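Long-range contacts in PAN2-PAN3 deadenylation complex catalytic subunit pan2 (Neurospora crassa, PDB 4CZW), which probably shortens the poly(A) tails of mRNA exonucleolytically, releasing 5'-AMP, as the catalytic subunit of the PAN2-PAN3 deadenylation complex: residues Tyr87-Met91 / Tyr533-Trp537; Leu68-Ala74 / Asp404-Asp410; Ala265-Thr271 / Pro387-Gln393. The contacts are given in a common frame with arbitrary orientation. Residues are numbered along the deposited sequence.

From the N terminus, helix 61-71 and helix 81-94 follow each other in the pseudo-protease domain and supply the first segments of contacts 2 and 1. Contact 3 then closes its own loop of 115 residues, pairing strand 266-270 with strand 385-394, and lies nested within the loops of both other contacts. Just past strand 385-394, helix 404-407 returns to residues 68-74 and closes contact 2; residues 533-537 of the exonuclease domain later reach back to residues 87-91 and close contact 1. Contacts 1 and 2 therefore cross along the chain. In space they touch, with Lys534 NZ 2.6 Å from Thr73 O, whereas contact 3 lies about 26 Å from contact 1, centre to centre.

Contact 1 of 3, residues Tyr87-Met91 / Tyr533-Trp537; sequences YVFDM and YKKLW
Two helical segments, each with phi/psi near -65/-40, face one another across the boundary between the pseudo-protease and exonuclease domains. Their axes run at 32° to each other in the same general direction and approach no closer than 12.8 Å; the nearest CA pair, Tyr87 and Trp537, is 7.9 Å apart. Large side chains must therefore fill the gap, and 309 Å² is buried. Tyr87, chi1 m, packs its ring against both Tyr533 and Trp537, each chi1 t. Tyr533 CE1 lies over one face of the Tyr87 ring, 3.5 Å from Tyr87 CG, with the ring planes at 48° and centroids 4.7 Å apart. Toward Trp537 the pair is edge-to-face: the edge of Tyr87 meets the indole face, with Tyr87 CE1 3.9 Å from Trp537 CD2. At the phenol end, a water lies 2.5 Å from Tyr87 OH and accepts a bond from Lys534 NZ at 2.9 Å; that ammonium also binds Thr73 O, beside the zinc site. A second water donates to Tyr87 O (3.0 Å) and Tyr533 OH (2.5 Å), the latter hydroxyl also bonding Asn559 O. Asp90, chi1 t, points across the interface, and its OD2 accepts a weak bond from Trp537 NE1 (2.7 Å, 125°); its OD1 pairs with Gln93 in its own helix. Met91, a selenomethionine, closes the segment with SE 4.4 Å from Tyr533 OH. The chemistry is that of a buried aromatic cluster: ring packing spans the 12.8 Å between the axes, while across the segments two ordered waters and one weak N-H...O bond link polar groups of the two domains.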
loop_
_atom_site.group_PDB
_atom_site.type_symbol
_atom_site.label_atom_id
_atom_site.label_comp_id
_atom_site.label_asym_id
_atom_site.label_seq_id
_atom_site.Cartn_x
_atom_site.Cartn_y
_atom_site.Cartn_z
ATOM N N TYR A 87 -1.450 5.242 -1.933
ATOM C CA TYR A 87 -2.115 4.731 -3.127
ATOM C C TYR A 87 -2.595 3.300 -2.913
ATOM O O TYR A 87 -3.730 2.959 -3.246
ATOM C CB TYR A 87 -1.180 4.792 -4.337
ATOM C CG TYR A 87 -0.652 6.176 -4.652
ATOM C CD1 TYR A 87 -1.369 7.314 -4.302
ATOM C CD2 TYR A 87 0.564 6.342 -5.301
ATOM C CE1 TYR A 87 -0.886 8.578 -4.589
ATOM C CE2 TYR A 87 1.053 7.601 -5.592
ATOM C CZ TYR A 87 0.325 8.715 -5.233
ATOM O OH TYR A 87 0.811 9.970 -5.522
ATOM N N VAL A 88 -1.721 2.467 -2.356
ATOM C CA VAL A 88 -2.046 1.071 -2.091
ATOM C C VAL A 88 -3.149 0.952 -1.045
ATOM O O VAL A 88 -4.083 0.166 -1.203
ATOM C CB VAL A 88 -0.806 0.282 -1.621
ATOM C CG1 VAL A 88 -1.184 -1.147 -1.268
ATOM C CG2 VAL A 88 0.268 0.300 -2.697
ATOM N N PHE A 89 -3.039 1.743 0.018
ATOM C CA PHE A 89 -4.048 1.754 1.073
ATOM C C PHE A 89 -5.395 2.209 0.529
ATOM O O PHE A 89 -6.443 1.701 0.930
ATOM C CB PHE A 89 -3.618 2.664 2.226
ATOM C CG PHE A 89 -2.449 2.140 3.013
ATOM C CD1 PHE A 89 -2.019 0.832 2.861
ATOM C CD2 PHE A 89 -1.786 2.958 3.912
ATOM C CE1 PHE A 89 -0.946 0.352 3.586
ATOM C CE2 PHE A 89 -0.713 2.484 4.640
ATOM C CZ PHE A 89 -0.293 1.179 4.479
ATOM N N ASP A 90 -5.355 3.169 -0.388
ATOM C CA ASP A 90 -6.563 3.696 -1.005
ATOM C C ASP A 90 -7.236 2.630 -1.863
ATOM O O ASP A 90 -8.460 2.528 -1.893
ATOM C CB ASP A 90 -6.237 4.930 -1.848
ATOM C CG ASP A 90 -7.466 5.750 -2.179
ATOM O OD1 ASP A 90 -8.445 5.691 -1.406
ATOM O OD2 ASP A 90 -7.448 6.459 -3.207
HETATM N N MSE A 91 -6.428 1.833 -2.554
HETATM C CA MSE A 91 -6.951 0.763 -3.394
HETATM C C MSE A 91 -7.595 -0.337 -2.557
HETATM O O MSE A 91 -8.597 -0.925 -2.958
HETATM C CB MSE A 91 -5.844 0.173 -4.269
HETATM C CG MSE A 91 -5.338 1.114 -5.347
HETATM SE SE MSE A 91 -4.132 0.240 -6.605
HETATM C CE MSE A 91 -2.711 -0.284 -5.379
ATOM N N TYR A 533 0.445 9.707 -12.346
ATOM C CA TYR A 533 -0.458 8.916 -11.517
ATOM C C TYR A 533 -1.178 9.801 -10.508
ATOM O O TYR A 533 -2.354 9.589 -10.210
ATOM C CB TYR A 533 0.310 7.806 -10.790
ATOM C CG TYR A 533 -0.570 6.864 -9.996
ATOM C CD1 TYR A 533 -0.941 7.160 -8.689
ATOM C CD2 TYR A 533 -1.024 5.675 -10.551
ATOM C CE1 TYR A 533 -1.746 6.302 -7.962
ATOM C CE2 TYR A 533 -1.827 4.811 -9.831
ATOM C CZ TYR A 533 -2.183 5.129 -8.538
ATOM O OH TYR A 533 -2.983 4.271 -7.819
ATOM N N LYS A 534 -0.459 10.789 -9.985
ATOM C CA LYS A 534 -0.999 11.696 -8.979
ATOM C C LYS A 534 -2.228 12.430 -9.504
ATOM O O LYS A 534 -3.198 12.630 -8.774
ATOM C CB LYS A 534 0.068 12.699 -8.539
ATOM C CG LYS A 534 -0.325 13.553 -7.346
ATOM C CD LYS A 534 0.776 14.541 -6.996
ATOM C CE LYS A 534 0.415 15.375 -5.778
ATOM N NZ LYS A 534 0.308 14.544 -4.547
ATOM N N LYS A 535 -2.180 12.820 -10.774
ATOM C CA LYS A 535 -3.302 13.497 -11.414
ATOM C C LYS A 535 -4.534 12.603 -11.441
ATOM O O LYS A 535 -5.623 13.015 -11.043
ATOM C CB LYS A 535 -2.933 13.921 -12.838
ATOM C CG LYS A 535 -1.734 14.847 -12.923
ATOM C CD LYS A 535 -1.409 15.187 -14.366
ATOM C CE LYS A 535 -0.185 16.082 -14.461
ATOM N NZ LYS A 535 0.162 16.393 -15.874
ATOM N N LEU A 536 -4.350 11.372 -11.909
ATOM C CA LEU A 536 -5.445 10.415 -12.007
ATOM C C LEU A 536 -5.995 10.057 -10.631
ATOM O O LEU A 536 -7.204 9.907 -10.459
ATOM C CB LEU A 536 -4.982 9.151 -12.734
ATOM C CG LEU A 536 -4.393 9.363 -14.130
ATOM C CD1 LEU A 536 -4.036 8.033 -14.773
ATOM C CD2 LEU A 536 -5.359 10.146 -15.004
ATOM N N TRP A 537 -5.102 9.929 -9.654
ATOM C CA TRP A 537 -5.497 9.584 -8.292
ATOM C C TRP A 537 -6.346 10.687 -7.669
ATOM O O TRP A 537 -7.313 10.410 -6.960
ATOM C CB TRP A 537 -4.265 9.315 -7.425
ATOM C CG TRP A 537 -4.603 8.881 -6.032
ATOM C CD1 TRP A 537 -5.004 7.638 -5.635
ATOM C CD2 TRP A 537 -4.571 9.688 -4.847
ATOM N NE1 TRP A 537 -5.225 7.620 -4.279
ATOM C CE2 TRP A 537 -4.966 8.866 -3.772
ATOM C CE3 TRP A 537 -4.248 11.024 -4.590
ATOM C CZ2 TRP A 537 -5.045 9.336 -2.462
ATOM C CZ3 TRP A 537 -4.328 11.489 -3.290
ATOM C CH2 TRP A 537 -4.723 10.647 -2.242
HETATM O O HOH W 1 0.324 11.762 -3.836
HETATM O O HOH W 2 -4.507 4.340 -5.851
#

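Contact 2 of 3, residues Leu68-Ala74 / Asp404-Asp410; sequences LQHAATA and DWKTRLD. With ZN (zinc ion), chain B.
Residues 68-71 are the last turn of helix 61-71, after which Ala72-Ala74 run as a loop; residues 404-407 form a short helix that Arg408 leaves at phi/psi -109/47, followed by extended Leu409 and Asp410. The nearest CA pairs are Gln69-Trp405 (5.0 Å), Ala72-Leu409 (5.3 Å) and Thr73-Asp410 (5.3 Å), so both segments advance together, burying 421 Å². Apolar packing centres on Trp405, chi1 p and chi2 -91°. Leu68 CB sits over the five-membered ring of Trp405 in a CH-pi contact, 3.8 Å from the centroid and 6° off the normal, and Leu68 CD1 is 3.7 Å from Trp405 CE2. Ala72 CB meets Trp405 CB at 3.8 Å and Leu409 CD1 at 3.7 Å. Trp405 and Leu409 also touch Trp537 of the exonuclease helix 529-541. Among polar links, Asp410 N donates to Ala72 O (3.0 Å, 160°), the direct hydrogen bond across the segments, and a water lies 2.7 Å from Thr73 O and 2.9 Å from Asp410 O. Within residues 68-74, Thr73 OG1, chi1 p, donates to His70 O at 2.6 Å, while Thr73 N reaches the same oxygen at 3.0 Å. Arg408 NH2 lies 3.6 Å from Asp404 OD2 in a salt bridge within residues 404-410; Ser156 also binds that carboxylate. Metal coordination comes from His70, chi1 t, whose CA-to-CB bond points away from residues 404-410 and whose NE2 is 2.0 Å from zinc. Cys75, Cys80 and Cys83 complete this zinc site of three cysteines and one histidine in the pseudo-protease domain.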
loop_
_atom_site.group_PDB
_atom_site.type_symbol
_atom_site.label_atom_id
_atom_site.label_comp_id
_atom_site.label_asym_id
_atom_site.label_seq_id
_atom_site.Cartn_x
_atom_site.Cartn_y
_atom_site.Cartn_z
ATOM N N LEU A 68 -2.294 8.518 3.990
ATOM C CA LEU A 68 -3.311 9.231 3.227
ATOM C C LEU A 68 -3.207 10.743 3.409
ATOM O O LEU A 68 -3.419 11.502 2.464
ATOM C CB LEU A 68 -4.708 8.750 3.620
ATOM C CG LEU A 68 -5.076 7.336 3.166
ATOM C CD1 LEU A 68 -6.434 6.932 3.715
ATOM C CD2 LEU A 68 -5.062 7.243 1.648
ATOM N N GLN A 69 -2.882 11.175 4.624
ATOM C CA GLN A 69 -2.735 12.599 4.908
ATOM C C GLN A 69 -1.549 13.188 4.151
ATOM O O GLN A 69 -1.528 14.378 3.846
ATOM C CB GLN A 69 -2.571 12.844 6.410
ATOM C CG GLN A 69 -3.760 12.419 7.262
ATOM C CD GLN A 69 -4.994 13.266 7.029
ATOM O OE1 GLN A 69 -4.912 14.377 6.505
ATOM N NE2 GLN A 69 -6.151 12.745 7.421
ATOM N N HIS A 70 -0.563 12.347 3.849
ATOM C CA HIS A 70 0.604 12.787 3.093
ATOM C C HIS A 70 0.373 12.707 1.588
ATOM O O HIS A 70 0.714 13.630 0.850
ATOM C CB HIS A 70 1.835 11.959 3.460
ATOM C CG HIS A 70 3.008 12.202 2.561
ATOM N ND1 HIS A 70 3.770 13.348 2.628
ATOM C CD2 HIS A 70 3.536 11.457 1.562
ATOM C CE1 HIS A 70 4.724 13.294 1.716
ATOM N NE2 HIS A 70 4.604 12.156 1.054
ATOM N N ALA A 71 -0.202 11.595 1.139
ATOM C CA ALA A 71 -0.452 11.374 -0.281
ATOM C C ALA A 71 -1.403 12.420 -0.857
ATOM O O ALA A 71 -1.358 12.725 -2.049
ATOM C CB ALA A 71 -1.007 9.977 -0.506
ATOM N N ALA A 72 -2.256 12.973 -0.002
ATOM C CA ALA A 72 -3.247 13.952 -0.429
ATOM C C ALA A 72 -2.657 15.354 -0.576
ATOM O O ALA A 72 -3.355 16.287 -0.974
ATOM C CB ALA A 72 -4.412 13.973 0.547
ATOM N N THR A 73 -1.376 15.501 -0.252
ATOM C CA THR A 73 -0.709 16.794 -0.369
ATOM C C THR A 73 -0.208 17.020 -1.790
ATOM O O THR A 73 -0.500 16.237 -2.693
ATOM C CB THR A 73 0.476 16.921 0.609
ATOM O OG1 THR A 73 1.529 16.034 0.210
ATOM C CG2 THR A 73 0.038 16.587 2.028
ATOM N N ALA A 74 0.552 18.093 -1.980
ATOM C CA ALA A 74 1.069 18.444 -3.296
ATOM C C ALA A 74 2.424 17.797 -3.559
ATOM O O ALA A 74 3.139 18.197 -4.478
ATOM C CB ALA A 74 1.174 19.955 -3.436
ATOM N N ASP A 404 -10.194 14.314 6.282
ATOM C CA ASP A 404 -9.767 15.635 5.833
ATOM C C ASP A 404 -8.808 15.551 4.648
ATOM O O ASP A 404 -8.684 16.504 3.877
ATOM C CB ASP A 404 -9.112 16.408 6.978
ATOM C CG ASP A 404 -10.040 16.593 8.162
ATOM O OD1 ASP A 404 -11.270 16.474 7.981
ATOM O OD2 ASP A 404 -9.539 16.862 9.275
ATOM N N TRP A 405 -8.133 14.414 4.507
ATOM C CA TRP A 405 -7.231 14.202 3.381
ATOM C C TRP A 405 -8.017 14.201 2.074
ATOM O O TRP A 405 -7.516 14.624 1.033
ATOM C CB TRP A 405 -6.457 12.888 3.537
ATOM C CG TRP A 405 -7.315 11.655 3.457
ATOM C CD1 TRP A 405 -7.927 11.014 4.493
ATOM C CD2 TRP A 405 -7.650 10.914 2.274
ATOM N NE1 TRP A 405 -8.623 9.923 4.032
ATOM C CE2 TRP A 405 -8.469 9.840 2.675
ATOM C CE3 TRP A 405 -7.338 11.058 0.919
ATOM C CZ2 TRP A 405 -8.980 8.913 1.767
ATOM C CZ3 TRP A 405 -7.846 10.136 0.020
ATOM C CH2 TRP A 405 -8.658 9.078 0.447
ATOM N N LYS A 406 -9.256 13.728 2.143
ATOM C CA LYS A 406 -10.135 13.692 0.984
ATOM C C LYS A 406 -10.912 14.999 0.866
ATOM O O LYS A 406 -11.080 15.538 -0.228
ATOM C CB LYS A 406 -11.093 12.503 1.081
ATOM C CG LYS A 406 -11.845 12.185 -0.199
ATOM C CD LYS A 406 -12.603 10.873 -0.063
ATOM C CE LYS A 406 -13.295 10.490 -1.358
ATOM N NZ LYS A 406 -13.979 9.172 -1.241
ATOM N N THR A 407 -11.374 15.505 2.006
ATOM C CA THR A 407 -12.132 16.751 2.057
ATOM C C THR A 407 -11.307 17.935 1.561
ATOM O O THR A 407 -11.767 18.721 0.733
ATOM C CB THR A 407 -12.627 17.045 3.488
ATOM O OG1 THR A 407 -13.554 16.029 3.892
ATOM C CG2 THR A 407 -13.311 18.401 3.552
ATOM N N ARG A 408 -10.083 18.056 2.066
ATOM C CA ARG A 408 -9.194 19.134 1.650
ATOM C C ARG A 408 -8.045 18.599 0.801
ATOM O O ARG A 408 -6.883 18.948 1.017
ATOM C CB ARG A 408 -8.654 19.885 2.868
ATOM C CG ARG A 408 -9.729 20.607 3.666
ATOM C CD ARG A 408 -9.125 21.547 4.696
ATOM N NE ARG A 408 -8.344 20.836 5.704
ATOM C CZ ARG A 408 -8.852 20.341 6.827
ATOM N NH1 ARG A 408 -10.146 20.475 7.089
ATOM N NH2 ARG A 408 -8.068 19.708 7.689
ATOM N N LEU A 409 -8.384 17.752 -0.165
ATOM C CA LEU A 409 -7.407 17.194 -1.094
ATOM C C LEU A 409 -6.753 18.284 -1.938
ATOM O O LEU A 409 -7.437 19.141 -2.495
ATOM C CB LEU A 409 -8.077 16.158 -2.000
ATOM C CG LEU A 409 -7.262 15.597 -3.167
ATOM C CD1 LEU A 409 -6.106 14.750 -2.664
ATOM C CD2 LEU A 409 -8.155 14.796 -4.104
ATOM N N ASP A 410 -5.427 18.250 -2.026
ATOM C CA ASP A 410 -4.696 19.218 -2.836
ATOM C C ASP A 410 -4.803 18.860 -4.313
ATOM O O ASP A 410 -4.559 17.717 -4.703
ATOM C CB ASP A 410 -3.229 19.284 -2.407
ATOM C CG ASP A 410 -2.475 20.411 -3.086
ATOM O OD1 ASP A 410 -1.963 20.197 -4.204
ATOM O OD2 ASP A 410 -2.396 21.512 -2.500
HETATM ZN ZN ZN B . 5.107 11.920 -0.903
HETATM O O HOH W 3 -2.559 15.599 -4.317
#

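Contact 3 of 3, residues Ala265-Thr271 / Pro387-Gln393; sequences AVLALCT and PVVVMFQ
An antiparallel pair of strands within the mixed sheet of the pseudo-protease (USP-like) domain joins residues 265-271 to residues 387-393, the short segments running at 166° with axes 4.5 Å apart. Register is set by five bridges, from Val266-Gln393 to Cys270-Val389. The hydrogen-bonded pairs are Leu267-Phe392, with Leu267 N to Phe392 O at 2.6 Å and Phe392 N to Leu267 O at 2.8 Å, and Leu269-Val390, where Leu269 N to Val390 O and Val390 N to Leu269 O both measure 2.8 Å. Thr271 N extends the pattern to Val388 O at 3.0 Å. The non-hydrogen-bonded pairs Val266-Gln393, Ala268-Met391 and Cys270-Val389 alternate with these, and Val389 CA makes a CA-H...O contact with Leu269 O at 3.3 Å. Strand 385-394 also pairs antiparallel with strand 321-334, whose Val329 is faced by both Val388 and Val389 in a classic beta bulge, consistent with the helical psi of -53° at Val388. One sheet face carries Leu267, Leu269, Val390 and Phe392: Leu267 CB meets Phe392 CB at 3.8 Å, and Leu269 CD1, chi1 m, reaches Phe392 CD2 at 4.0 Å. The other carries Val266, Ala268, Cys270, Val389, selenomethionine Met391 and Gln393. There Met391 SE, with chi1 t and chi2 p, lies 3.7 Å from Val266 CG1 and 3.9 Å from Ala268 CB, while helix 61-71 covers Val266 through Leu62 and Leu63.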
loop_
_atom_site.group_PDB
_atom_site.type_symbol
_atom_site.label_atom_id
_atom_site.label_comp_id
_atom_site.label_asym_id
_atom_site.label_seq_id
_atom_site.Cartn_x
_atom_site.Cartn_y
_atom_site.Cartn_z
ATOM N N ALA A 265 3.318 5.057 19.266
ATOM C CA ALA A 265 1.892 4.768 19.180
ATOM C C ALA A 265 1.660 3.527 18.326
ATOM O O ALA A 265 0.727 2.760 18.564
ATOM C CB ALA A 265 1.140 5.960 18.610
ATOM N N VAL A 266 2.518 3.342 17.327
ATOM C CA VAL A 266 2.509 2.135 16.510
ATOM C C VAL A 266 3.712 1.270 16.867
ATOM O O VAL A 266 4.858 1.675 16.672
ATOM C CB VAL A 266 2.533 2.460 15.006
ATOM C CG1 VAL A 266 2.638 1.181 14.189
ATOM C CG2 VAL A 266 1.297 3.250 14.613
ATOM N N LEU A 267 3.447 0.079 17.393
ATOM C CA LEU A 267 4.512 -0.787 17.886
ATOM C C LEU A 267 4.780 -1.964 16.953
ATOM O O LEU A 267 4.118 -2.999 17.035
ATOM C CB LEU A 267 4.165 -1.298 19.287
ATOM C CG LEU A 267 5.260 -2.062 20.033
ATOM C CD1 LEU A 267 6.476 -1.177 20.256
ATOM C CD2 LEU A 267 4.734 -2.598 21.356
ATOM N N ALA A 268 5.758 -1.799 16.067
ATOM C CA ALA A 268 6.170 -2.872 15.168
ATOM C C ALA A 268 7.252 -3.724 15.823
ATOM O O ALA A 268 8.218 -3.196 16.374
ATOM C CB ALA A 268 6.664 -2.303 13.848
ATOM N N LEU A 269 7.090 -5.042 15.760
ATOM C CA LEU A 269 7.998 -5.952 16.452
ATOM C C LEU A 269 8.509 -7.077 15.556
ATOM O O LEU A 269 7.730 -7.764 14.897
ATOM C CB LEU A 269 7.306 -6.552 17.677
ATOM C CG LEU A 269 6.799 -5.572 18.737
ATOM C CD1 LEU A 269 6.026 -6.309 19.820
ATOM C CD2 LEU A 269 7.955 -4.787 19.337
ATOM N N CYS A 270 9.826 -7.262 15.542
ATOM C CA CYS A 270 10.438 -8.391 14.850
ATOM C C CYS A 270 10.686 -9.530 15.832
ATOM O O CYS A 270 11.309 -9.336 16.875
ATOM C CB CYS A 270 11.746 -7.974 14.174
ATOM S SG CYS A 270 11.534 -6.881 12.752
ATOM N N THR A 271 10.193 -10.717 15.493
ATOM C CA THR A 271 10.246 -11.859 16.400
ATOM C C THR A 271 11.660 -12.402 16.589
ATOM O O THR A 271 12.002 -12.883 17.669
ATOM C CB THR A 271 9.340 -13.002 15.908
ATOM O OG1 THR A 271 9.714 -13.369 14.575
ATOM C CG2 THR A 271 7.882 -12.566 15.919
ATOM N N PRO A 387 5.557 -16.719 13.266
ATOM C CA PRO A 387 5.403 -15.270 13.106
ATOM C C PRO A 387 6.733 -14.567 12.848
ATOM O O PRO A 387 7.754 -14.950 13.417
ATOM C CB PRO A 387 4.809 -14.835 14.446
ATOM C CG PRO A 387 5.342 -15.829 15.414
ATOM C CD PRO A 387 5.404 -17.136 14.672
ATOM N N VAL A 388 6.712 -13.547 11.996
ATOM C CA VAL A 388 7.919 -12.801 11.666
ATOM C C VAL A 388 7.828 -11.366 12.172
ATOM O O VAL A 388 8.713 -10.891 12.883
ATOM C CB VAL A 388 8.178 -12.789 10.148
ATOM C CG1 VAL A 388 9.427 -11.986 9.828
ATOM C CG2 VAL A 388 8.305 -14.208 9.624
ATOM N N VAL A 389 6.751 -10.682 11.800
ATOM C CA VAL A 389 6.515 -9.318 12.254
ATOM C C VAL A 389 5.181 -9.224 12.987
ATOM O O VAL A 389 4.154 -9.685 12.488
ATOM C CB VAL A 389 6.525 -8.317 11.080
ATOM C CG1 VAL A 389 6.366 -6.893 11.596
ATOM C CG2 VAL A 389 7.805 -8.454 10.273
ATOM N N VAL A 390 5.204 -8.632 14.177
ATOM C CA VAL A 390 3.996 -8.465 14.977
ATOM C C VAL A 390 3.673 -6.982 15.138
ATOM O O VAL A 390 4.542 -6.188 15.497
ATOM C CB VAL A 390 4.146 -9.120 16.362
ATOM C CG1 VAL A 390 2.896 -8.901 17.194
ATOM C CG2 VAL A 390 4.434 -10.605 16.214
HETATM N N MSE A 391 2.423 -6.612 14.873
HETATM C CA MSE A 391 2.035 -5.206 14.865
HETATM C C MSE A 391 1.038 -4.851 15.964
HETATM O O MSE A 391 -0.073 -5.379 16.008
HETATM C CB MSE A 391 1.440 -4.835 13.506
HETATM C CG MSE A 391 1.187 -3.349 13.316
HETATM SE SE MSE A 391 2.826 -2.338 13.003
HETATM C CE MSE A 391 3.344 -3.114 11.289
ATOM N N PHE A 392 1.447 -3.945 16.848
ATOM C CA PHE A 392 0.559 -3.402 17.867
ATOM C C PHE A 392 0.328 -1.914 17.634
ATOM O O PHE A 392 1.192 -1.220 17.098
ATOM C CB PHE A 392 1.134 -3.614 19.270
ATOM C CG PHE A 392 1.001 -5.019 19.783
ATOM C CD1 PHE A 392 -0.148 -5.425 20.444
ATOM C CD2 PHE A 392 2.032 -5.928 19.623
ATOM C CE1 PHE A 392 -0.269 -6.714 20.924
ATOM C CE2 PHE A 392 1.916 -7.220 20.103
ATOM C CZ PHE A 392 0.764 -7.613 20.752
ATOM N N GLN A 393 -0.842 -1.430 18.034
ATOM C CA GLN A 393 -1.095 0.004 18.075
ATOM C C GLN A 393 -1.887 0.322 19.335
ATOM O O GLN A 393 -2.522 -0.562 19.911
ATOM C CB GLN A 393 -1.846 0.480 16.828
ATOM C CG GLN A 393 -3.356 0.334 16.904
ATOM C CD GLN A 393 -4.078 1.263 15.945
ATOM O OE1 GLN A 393 -3.455 1.904 15.098
ATOM N NE2 GLN A 393 -5.396 1.346 16.080
#